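Side-chain contacts in high-affinity zinc uptake system protein znuA (PDB 3MFQ), which probably serves as the substrate-binding protein of a bacterial ABC importer, capturing zinc or related transition metal ions for uptake: residues 14-17 against 18-21; 141-144 against 145-148; 256-259 against 260-263; 265-268 against 269-273. All coordinates share one frame; numbering follows the deposited sequence.

Contact 1. Residues 14-17 against 18-21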
loop_
_atom_site.group_PDB
_atom_site.type_symbol
_atom_site.label_atom_id
_atom_site.label_comp_id
_atom_site.label_asym_id
_atom_site.label_seq_id
_atom_site.Cartn_x
_atom_site.Cartn_y
_atom_site.Cartn_z
ATOM N N SER A 14 5.533 4.339 6.573
ATOM C CA SER A 14 6.851 4.125 5.999
ATOM C C SER A 14 6.874 4.507 4.526
ATOM O O SER A 14 7.928 4.827 3.977
ATOM C CB SER A 14 7.264 2.666 6.164
ATOM O OG SER A 14 6.273 1.805 5.633
ATOM N N PHE A 15 5.711 4.462 3.883
ATOM C CA PHE A 15 5.606 4.873 2.489
ATOM C C PHE A 15 6.106 6.289 2.353
ATOM O O PHE A 15 7.038 6.572 1.605
ATOM C CB PHE A 15 4.158 4.836 2.018
ATOM C CG PHE A 15 3.598 3.465 1.902
ATOM C CD1 PHE A 15 3.881 2.684 0.800
ATOM C CD2 PHE A 15 2.782 2.954 2.892
ATOM C CE1 PHE A 15 3.364 1.417 0.690
ATOM C CE2 PHE A 15 2.262 1.688 2.789
ATOM C CZ PHE A 15 2.553 0.917 1.688
ATOM N N LEU A 16 5.460 7.183 3.084
ATOM C CA LEU A 16 5.801 8.585 3.022
ATOM C C LEU A 16 7.238 8.769 3.492
ATOM O O LEU A 16 8.014 9.486 2.854
ATOM C CB LEU A 16 4.803 9.400 3.843
ATOM C CG LEU A 16 3.361 9.037 3.467
ATOM C CD1 LEU A 16 2.355 9.929 4.171
ATOM C CD2 LEU A 16 3.166 9.092 1.956
ATOM N N ASN A 17 7.601 8.089 4.581
ATOM C CA ASN A 17 8.977 8.121 5.081
ATOM C C ASN A 17 10.020 7.961 3.975
ATOM O O ASN A 17 11.034 8.654 3.964
ATOM C CB ASN A 17 9.204 7.050 6.152
ATOM C CG ASN A 17 10.538 7.217 6.861
ATOM O OD1 ASN A 17 10.831 8.285 7.398
ATOM N ND2 ASN A 17 11.353 6.165 6.865
ATOM N N ASP A 18 9.766 7.041 3.051
ATOM C CA ASP A 18 10.655 6.829 1.917
ATOM C C ASP A 18 10.561 7.987 0.929
ATOM O O ASP A 18 11.567 8.594 0.565
ATOM C CB ASP A 18 10.305 5.522 1.210
ATOM C CG ASP A 18 11.147 5.284 -0.029
ATOM O OD1 ASP A 18 12.351 5.619 -0.007
ATOM O OD2 ASP A 18 10.606 4.754 -1.023
ATOM N N MET A 19 9.340 8.280 0.498
ATOM C CA MET A 19 9.091 9.343 -0.465
ATOM C C MET A 19 9.868 10.614 -0.127
ATOM O O MET A 19 10.678 11.082 -0.922
ATOM C CB MET A 19 7.588 9.638 -0.548
ATOM C CG MET A 19 7.200 10.663 -1.609
ATOM S SD MET A 19 5.414 10.822 -1.824
ATOM C CE MET A 19 4.909 11.219 -0.158
ATOM N N VAL A 20 9.622 11.164 1.059
ATOM C CA VAL A 20 10.263 12.410 1.469
ATOM C C VAL A 20 11.780 12.332 1.378
ATOM O O VAL A 20 12.425 13.246 0.872
ATOM C CB VAL A 20 9.867 12.812 2.897
ATOM C CG1 VAL A 20 10.629 14.054 3.325
ATOM C CG2 VAL A 20 8.379 13.060 2.973
ATOM N N TYR A 21 12.352 11.243 1.873
ATOM C CA TYR A 21 13.790 11.068 1.774
ATOM C C TYR A 21 14.215 11.099 0.316
ATOM O O TYR A 21 15.171 11.779 -0.046
ATOM C CB TYR A 21 14.236 9.759 2.415
ATOM C CG TYR A 21 15.708 9.483 2.219
ATOM C CD1 TYR A 21 16.668 10.206 2.915
ATOM C CD2 TYR A 21 16.141 8.506 1.334
ATOM C CE1 TYR A 21 18.018 9.961 2.740
ATOM C CE2 TYR A 21 17.489 8.252 1.152
ATOM C CZ TYR A 21 18.423 8.981 1.857
ATOM O OH TYR A 21 19.764 8.734 1.680
#
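Three regular main-chain bonds and a weak fourth join residues 14-17 to 18-21 within the helix 14-24. Asp18 N donates to Ser14 O at 3.0 Å, Met19 N to Phe15 O at 3.1 Å and Val20 N to Leu16 O at 2.9 Å. Asp18 N also makes the weak bond, to Phe15 O, so the first turn has a bifurcated donor.

The polar side chains bond beyond residues 14-21. Ser14 OG takes the N-H of Leu256. The carboxylate of Asp18 is divided between two donors, OD1 taking the amide of Gln22, one turn on in the same helix, and OD2 the N-H of Phe266 at the start of the helix 266-281. With CG anti to the backbone N (chi1 177°), the carboxylate is directed away from residues 14-17, and its two oxygens are each held by a separate donor.

Apolar contact across the turn comes down to Leu16 and Met19, which run side by side in the same direction. Met19 is extended through CB, CG and SD, and the bend at chi3 (56°) swings its methyl back, bringing CE within 3.5 Å of Leu16 CD2. Beyond this pair, Met19 rests on Tyr112, Val116 and Ala119 of the helix 109-123, while the ring of Phe15 meets those of Trp106 and His62, its side chain about 8 Å from the bound zinc ion. The arrangement is that of the connecting helix in a beta-alpha-beta crossover, here between the parallel strands 8-11 and 29-32.

Contact 2. Residues 141-144 against 145-148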
loop_
_atom_site.group_PDB
_atom_site.type_symbol
_atom_site.label_atom_id
_atom_site.label_comp_id
_atom_site.label_asym_id
_atom_site.label_seq_id
_atom_site.Cartn_x
_atom_site.Cartn_y
_atom_site.Cartn_z
ATOM N N TYR A 141 13.068 10.963 -9.443
ATOM C CA TYR A 141 12.260 9.903 -8.850
ATOM C C TYR A 141 11.016 9.622 -9.689
ATOM O O TYR A 141 10.567 8.480 -9.783
ATOM C CB TYR A 141 11.880 10.238 -7.406
ATOM C CG TYR A 141 11.204 9.097 -6.671
ATOM C CD1 TYR A 141 11.828 7.862 -6.540
ATOM C CD2 TYR A 141 9.949 9.256 -6.098
ATOM C CE1 TYR A 141 11.217 6.817 -5.868
ATOM C CE2 TYR A 141 9.330 8.217 -5.424
ATOM C CZ TYR A 141 9.969 7.002 -5.312
ATOM O OH TYR A 141 9.355 5.971 -4.640
ATOM N N GLN A 142 10.459 10.664 -10.298
ATOM C CA GLN A 142 9.337 10.484 -11.208
ATOM C C GLN A 142 9.741 9.545 -12.336
ATOM O O GLN A 142 9.008 8.619 -12.684
ATOM C CB GLN A 142 8.877 11.825 -11.783
ATOM C CG GLN A 142 8.182 12.737 -10.786
ATOM C CD GLN A 142 6.798 12.248 -10.396
ATOM O OE1 GLN A 142 6.023 12.980 -9.781
ATOM N NE2 GLN A 142 6.480 11.010 -10.754
ATOM N N ALA A 143 10.920 9.790 -12.897
ATOM C CA ALA A 143 11.443 8.968 -13.978
ATOM C C ALA A 143 11.697 7.546 -13.505
ATOM O O ALA A 143 11.499 6.592 -14.255
ATOM C CB ALA A 143 12.714 9.574 -14.536
ATOM N N GLN A 144 12.146 7.406 -12.263
ATOM C CA GLN A 144 12.387 6.088 -11.689
ATOM C C GLN A 144 11.078 5.332 -11.538
ATOM O O GLN A 144 11.031 4.112 -11.702
ATOM C CB GLN A 144 13.091 6.203 -10.338
ATOM C CG GLN A 144 14.538 6.643 -10.433
ATOM C CD GLN A 144 15.200 6.744 -9.078
ATOM O OE1 GLN A 144 16.398 6.999 -8.978
ATOM N NE2 GLN A 144 14.420 6.543 -8.024
ATOM N N LEU A 145 10.014 6.065 -11.223
ATOM C CA LEU A 145 8.684 5.479 -11.141
ATOM C C LEU A 145 8.216 5.080 -12.536
ATOM O O LEU A 145 7.547 4.063 -12.708
ATOM C CB LEU A 145 7.703 6.460 -10.499
ATOM C CG LEU A 145 7.973 6.825 -9.035
ATOM C CD1 LEU A 145 7.087 7.975 -8.582
ATOM C CD2 LEU A 145 7.784 5.615 -8.137
ATOM N N ASP A 146 8.581 5.883 -13.531
ATOM C CA ASP A 146 8.274 5.576 -14.925
ATOM C C ASP A 146 8.918 4.256 -15.342
ATOM O O ASP A 146 8.242 3.345 -15.822
ATOM C CB ASP A 146 8.760 6.699 -15.843
ATOM C CG ASP A 146 8.075 8.020 -15.563
ATOM O OD1 ASP A 146 8.632 9.073 -15.934
ATOM O OD2 ASP A 146 6.979 8.007 -14.969
ATOM N N ASP A 147 10.232 4.168 -15.160
ATOM C CA ASP A 147 10.977 2.956 -15.474
ATOM C C ASP A 147 10.380 1.768 -14.733
ATOM O O ASP A 147 10.279 0.668 -15.278
ATOM C CB ASP A 147 12.450 3.122 -15.092
ATOM C CG ASP A 147 13.095 4.326 -15.756
ATOM O OD1 ASP A 147 14.190 4.731 -15.315
ATOM O OD2 ASP A 147 12.508 4.869 -16.716
ATOM N N LEU A 148 9.984 2.002 -13.485
ATOM C CA LEU A 148 9.388 0.965 -12.653
ATOM C C LEU A 148 8.134 0.371 -13.288
ATOM O O LEU A 148 7.963 -0.847 -13.318
ATOM C CB LEU A 148 9.059 1.521 -11.267
ATOM C CG LEU A 148 8.310 0.575 -10.326
ATOM C CD1 LEU A 148 9.087 -0.717 -10.124
ATOM C CD2 LEU A 148 8.024 1.249 -8.989
#
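Leu145 meets Tyr141 one turn earlier in the helix 131-156, and its side chain can be traced atom by atom. CB sits 3.3 Å from Gln142 O. CG, anti to the carbonyl carbon (chi1 -65°), lies over one face of the Tyr141 ring, 4.2 Å from the centroid and 13° off the normal, a CH-pi contact displaced toward the rim. The branches then divide the ring: CD1 approaches the CE2 side, 3.9 Å away from Tyr141 CE2, and CD2 comes 3.8 Å from Tyr141 CZ, next to the hydroxyl. On the backbone, Leu145 N donates to Tyr141 O at 2.9 Å, so backbone and side chains join the same two residues.

On another side of the helix, the Asp146 carboxylate folds back beside the Gln142 carbonyl, and its OD2 forms a salt bridge with Lys113, which also gives that carbonyl a weak hydrogen bond. The lysine probably offsets the negative charge gathered there. Lys113 belongs to the helix 109-123, which Leu145 touches too. Tyr141 reaches Phe266 and Ile267 of the helix 266-281 and Asp18 of the helix 14-24, while Leu148 packs on Ile267, placing this long helix against three others.

Contact 3. Residues 256-259 against 260-263; sequences LAPE and GEEG
Ala257 and Gly263 close a loop whose two arms run back on each other, their end-to-end directions 161° apart, with a cis peptide bond between Glu259 and Gly260 at the bend. The closing bond runs from Ala257 N to Gly263 O at 2.9 Å. It is fairly straight at the hydrogen, 165°, yet the donor stands above the carbonyl plane, 61° out of it.

Side chains fill in round this bond. The methyl of Ala257 points toward the returning arm and lies against the Gly263 carbonyl, CB 3.3 Å from Gly263 C; it also meets Glu261 CB at 3.7 Å. Leu256 sets its CB and CG alongside the Gly263 carbonyl oxygen. Nearer the bend, Glu261 CB comes 3.5 Å from Pro258 O, and the chain of Glu261, bent at chi2, brings OE1 to 3.9 Å from Pro258 CD.

The Leu256 side chain also rests on Phe15 and Asp18 of the helix 14-24. The Ala257 N to Gly263 O bond, with the Ala257 methyl and Leu256 beside it, thus closes the buried neck. Acidic side chains occupy the exposed bend, where Glu259 lies near Asp264, a pairing expected to be mildly repulsive unless solvent or a shifted ionisation offsets it.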
loop_
_atom_site.group_PDB
_atom_site.type_symbol
_atom_site.label_atom_id
_atom_site.label_comp_id
_atom_site.label_asym_id
_atom_site.label_seq_id
_atom_site.Cartn_x
_atom_site.Cartn_y
_atom_site.Cartn_z
ATOM N N LEU A 256 5.802 -0.596 4.130
ATOM C CA LEU A 256 7.089 -1.008 3.596
ATOM C C LEU A 256 7.748 -1.953 4.587
ATOM O O LEU A 256 7.140 -2.336 5.586
ATOM C CB LEU A 256 7.989 0.207 3.381
ATOM C CG LEU A 256 7.936 0.886 2.013
ATOM C CD1 LEU A 256 6.541 0.812 1.421
ATOM C CD2 LEU A 256 8.414 2.326 2.114
ATOM N N ALA A 257 8.993 -2.323 4.311
ATOM C CA ALA A 257 9.757 -3.156 5.230
ATOM C C ALA A 257 10.625 -2.283 6.131
ATOM O O ALA A 257 10.990 -1.169 5.754
ATOM C CB ALA A 257 10.611 -4.151 4.463
ATOM N N PRO A 258 10.948 -2.787 7.331
ATOM C CA PRO A 258 11.785 -2.045 8.280
ATOM C C PRO A 258 13.140 -1.696 7.679
ATOM O O PRO A 258 13.769 -2.544 7.049
ATOM C CB PRO A 258 11.962 -3.033 9.436
ATOM C CG PRO A 258 10.782 -3.930 9.352
ATOM C CD PRO A 258 10.489 -4.071 7.888
ATOM N N GLU A 259 13.576 -0.456 7.872
ATOM C CA GLU A 259 14.868 -0.013 7.367
ATOM C C GLU A 259 15.983 -0.708 8.139
ATOM O O GLU A 259 16.101 -0.544 9.351
ATOM C CB GLU A 259 14.996 1.508 7.497
ATOM C CG GLU A 259 16.142 2.121 6.704
ATOM C CD GLU A 259 15.672 2.926 5.504
ATOM O OE1 GLU A 259 16.514 3.249 4.639
ATOM O OE2 GLU A 259 14.465 3.237 5.425
ATOM N N GLY A 260 16.795 -1.492 7.438
ATOM C CA GLY A 260 16.646 -1.663 6.007
ATOM C C GLY A 260 16.552 -3.117 5.595
ATOM O O GLY A 260 17.494 -3.891 5.774
ATOM N N GLU A 261 15.402 -3.488 5.042
ATOM C CA GLU A 261 15.194 -4.834 4.530
ATOM C C GLU A 261 15.006 -4.775 3.020
ATOM O O GLU A 261 15.294 -3.756 2.398
ATOM C CB GLU A 261 13.988 -5.485 5.207
ATOM C CG GLU A 261 14.319 -6.785 5.917
ATOM C CD GLU A 261 13.508 -6.983 7.177
ATOM O OE1 GLU A 261 12.346 -7.431 7.078
ATOM O OE2 GLU A 261 14.036 -6.687 8.269
ATOM N N GLU A 262 14.531 -5.863 2.426
ATOM C CA GLU A 262 14.361 -5.904 0.978
ATOM C C GLU A 262 13.205 -5.017 0.514
ATOM O O GLU A 262 13.280 -4.386 -0.541
ATOM C CB GLU A 262 14.198 -7.343 0.483
ATOM C CG GLU A 262 15.420 -8.220 0.738
ATOM C CD GLU A 262 16.651 -7.751 -0.013
ATOM O OE1 GLU A 262 17.750 -8.279 0.259
ATOM O OE2 GLU A 262 16.520 -6.856 -0.872
ATOM N N GLY A 263 12.142 -4.964 1.311
ATOM C CA GLY A 263 11.036 -4.067 1.039
ATOM C C GLY A 263 11.321 -2.692 1.610
ATOM O O GLY A 263 10.405 -1.913 1.864
#

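Contact 4. Residues 265-268 against 269-273; sequences TFID and MYKHN
This is a local contact within the N-capped first turns of the helix 266-281, the last helix of the chain, where Phe266 meets both Met269 and Tyr270. Thr265 occupies the N-cap, and its OG1 receives a weak capping bond from Asp268 N at 3.5 Å. The helical bonding begins at the same residue, with Met269 N donating to Thr265 O at 2.8 Å, and proceeds through Tyr270 to Phe266, Lys271 to Ile267 and His272 to Asp268.

Phe266 and Tyr270 form an aromatic pair. They extend in the same direction with ring centroids 5.5 Å apart and planes at 76°, an offset edge-to-face arrangement in which the tyrosine turns its edge toward the phenylalanine face. The closest atoms are Phe266 CZ and Tyr270 CD2, at 3.5 Å. Met269, bent at both chi2 (-81°) and chi3 (-66°), curls its methyl toward the same phenylalanine ring from an oblique direction, CE lying 3.7 Å from Phe266 CD1. Farther round the helix, Lys271 stretches out beside Ile267, its CE 3.7 Å from Ile267 CG2.

The ammonium end of Lys271 makes a cation-pi contact with Trp151 of the helix 131-156, while His272 and Asn273 turn to the chain at 250-252, with NE2 of His272 bonded to Glu250 O and ND2 of Asn273 to Phe252 O. Phe266 stacks with Tyr112 of the helix 109-123 and touches Leu145 of the helix 131-156, and Met269 meets Phe15 of the helix 14-24, so the start of this helix packs against three others.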
loop_
_atom_site.group_PDB
_atom_site.type_symbol
_atom_site.label_atom_id
_atom_site.label_comp_id
_atom_site.label_asym_id
_atom_site.label_seq_id
_atom_site.Cartn_x
_atom_site.Cartn_y
_atom_site.Cartn_z
ATOM N N THR A 265 12.644 0.354 0.537
ATOM C CA THR A 265 12.062 1.511 -0.127
ATOM C C THR A 265 10.820 1.108 -0.906
ATOM O O THR A 265 10.485 -0.073 -0.991
ATOM C CB THR A 265 13.065 2.178 -1.082
ATOM O OG1 THR A 265 13.246 1.356 -2.240
ATOM C CG2 THR A 265 14.405 2.379 -0.391
ATOM N N PHE A 266 10.146 2.098 -1.481
ATOM C CA PHE A 266 8.896 1.865 -2.193
ATOM C C PHE A 266 9.097 1.034 -3.454
ATOM O O PHE A 266 8.434 0.017 -3.649
ATOM C CB PHE A 266 8.223 3.193 -2.543
ATOM C CG PHE A 266 7.044 3.048 -3.457
ATOM C CD1 PHE A 266 5.798 2.716 -2.954
ATOM C CD2 PHE A 266 7.183 3.237 -4.821
ATOM C CE1 PHE A 266 4.710 2.578 -3.796
ATOM C CE2 PHE A 266 6.102 3.100 -5.669
ATOM C CZ PHE A 266 4.862 2.770 -5.157
ATOM N N ILE A 267 10.013 1.472 -4.309
ATOM C CA ILE A 267 10.266 0.779 -5.564
ATOM C C ILE A 267 10.738 -0.649 -5.321
ATOM O O ILE A 267 10.388 -1.560 -6.068
ATOM C CB ILE A 267 11.299 1.524 -6.427
ATOM C CG1 ILE A 267 10.777 2.911 -6.804
ATOM C CG2 ILE A 267 11.623 0.726 -7.678
ATOM C CD1 ILE A 267 11.697 3.679 -7.722
ATOM N N ASP A 268 11.530 -0.842 -4.272
ATOM C CA ASP A 268 12.008 -2.175 -3.920
ATOM C C ASP A 268 10.876 -3.028 -3.361
ATOM O O ASP A 268 10.748 -4.203 -3.697
ATOM C CB ASP A 268 13.171 -2.091 -2.931
ATOM C CG ASP A 268 14.436 -1.545 -3.566
ATOM O OD1 ASP A 268 14.479 -1.437 -4.810
ATOM O OD2 ASP A 268 15.388 -1.224 -2.826
ATOM N N MET A 269 10.050 -2.428 -2.511
ATOM C CA MET A 269 8.872 -3.109 -1.999
ATOM C C MET A 269 8.004 -3.561 -3.163
ATOM O O MET A 269 7.390 -4.622 -3.123
ATOM C CB MET A 269 8.078 -2.186 -1.073
ATOM C CG MET A 269 6.734 -2.741 -0.627
ATOM S SD MET A 269 5.423 -2.526 -1.847
ATOM C CE MET A 269 5.256 -0.744 -1.858
ATOM N N TYR A 270 7.962 -2.743 -4.206
ATOM C CA TYR A 270 7.153 -3.042 -5.377
ATOM C C TYR A 270 7.699 -4.247 -6.128
ATOM O O TYR A 270 6.967 -5.190 -6.435
ATOM C CB TYR A 270 7.133 -1.839 -6.312
ATOM C CG TYR A 270 5.797 -1.584 -6.950
ATOM C CD1 TYR A 270 5.237 -2.505 -7.821
ATOM C CD2 TYR A 270 5.096 -0.414 -6.688
ATOM C CE1 TYR A 270 4.019 -2.272 -8.405
ATOM C CE2 TYR A 270 3.872 -0.174 -7.275
ATOM C CZ TYR A 270 3.338 -1.108 -8.133
ATOM O OH TYR A 270 2.119 -0.887 -8.729
ATOM N N LYS A 271 8.990 -4.198 -6.437
ATOM C CA LYS A 271 9.642 -5.280 -7.158
ATOM C C LYS A 271 9.497 -6.579 -6.384
ATOM O O LYS A 271 9.169 -7.619 -6.952
ATOM C CB LYS A 271 11.122 -4.964 -7.381
ATOM C CG LYS A 271 11.375 -3.742 -8.247
ATOM C CD LYS A 271 12.865 -3.511 -8.449
ATOM C CE LYS A 271 13.121 -2.287 -9.311
ATOM N NZ LYS A 271 14.576 -2.047 -9.508
ATOM N N HIS A 272 9.742 -6.509 -5.081
ATOM C CA HIS A 272 9.592 -7.662 -4.204
ATOM C C HIS A 272 8.221 -8.308 -4.374
ATOM O O HIS A 272 8.111 -9.522 -4.552
ATOM C CB HIS A 272 9.794 -7.250 -2.748
ATOM C CG HIS A 272 9.423 -8.314 -1.762
ATOM N ND1 HIS A 272 10.342 -9.201 -1.245
ATOM C CD2 HIS A 272 8.234 -8.632 -1.200
ATOM C CE1 HIS A 272 9.734 -10.021 -0.405
ATOM N NE2 HIS A 272 8.453 -9.696 -0.360
ATOM N N ASN A 273 7.178 -7.488 -4.315
ATOM C CA ASN A 273 5.822 -7.980 -4.498
ATOM C C ASN A 273 5.652 -8.654 -5.853
ATOM O O ASN A 273 5.144 -9.771 -5.943
ATOM C CB ASN A 273 4.811 -6.844 -4.333
ATOM C CG ASN A 273 4.583 -6.472 -2.879
ATOM O OD1 ASN A 273 5.203 -7.034 -1.976
ATOM N ND2 ASN A 273 3.683 -5.524 -2.646
#

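The four contacts illustrate how local order varies with place in the fold. Contact 1 is largely buried, contacts 2 and 4 combine a buried apolar side with more accessible polar residues, and contact 3 is exposed at its bend but buried at its neck. Contacts 1, 2 and 4 rest on regular helical bonding, whereas contact 3 lacks it and is closed at its neck by a main-chain bond. Contact 1 is joined by polar bonds to both contact 3 and contact 4; contacts 2 and 4 instead share a largely apolar interface between the helices 131-156 and 266-281. Contacts 2 and 3 do not touch.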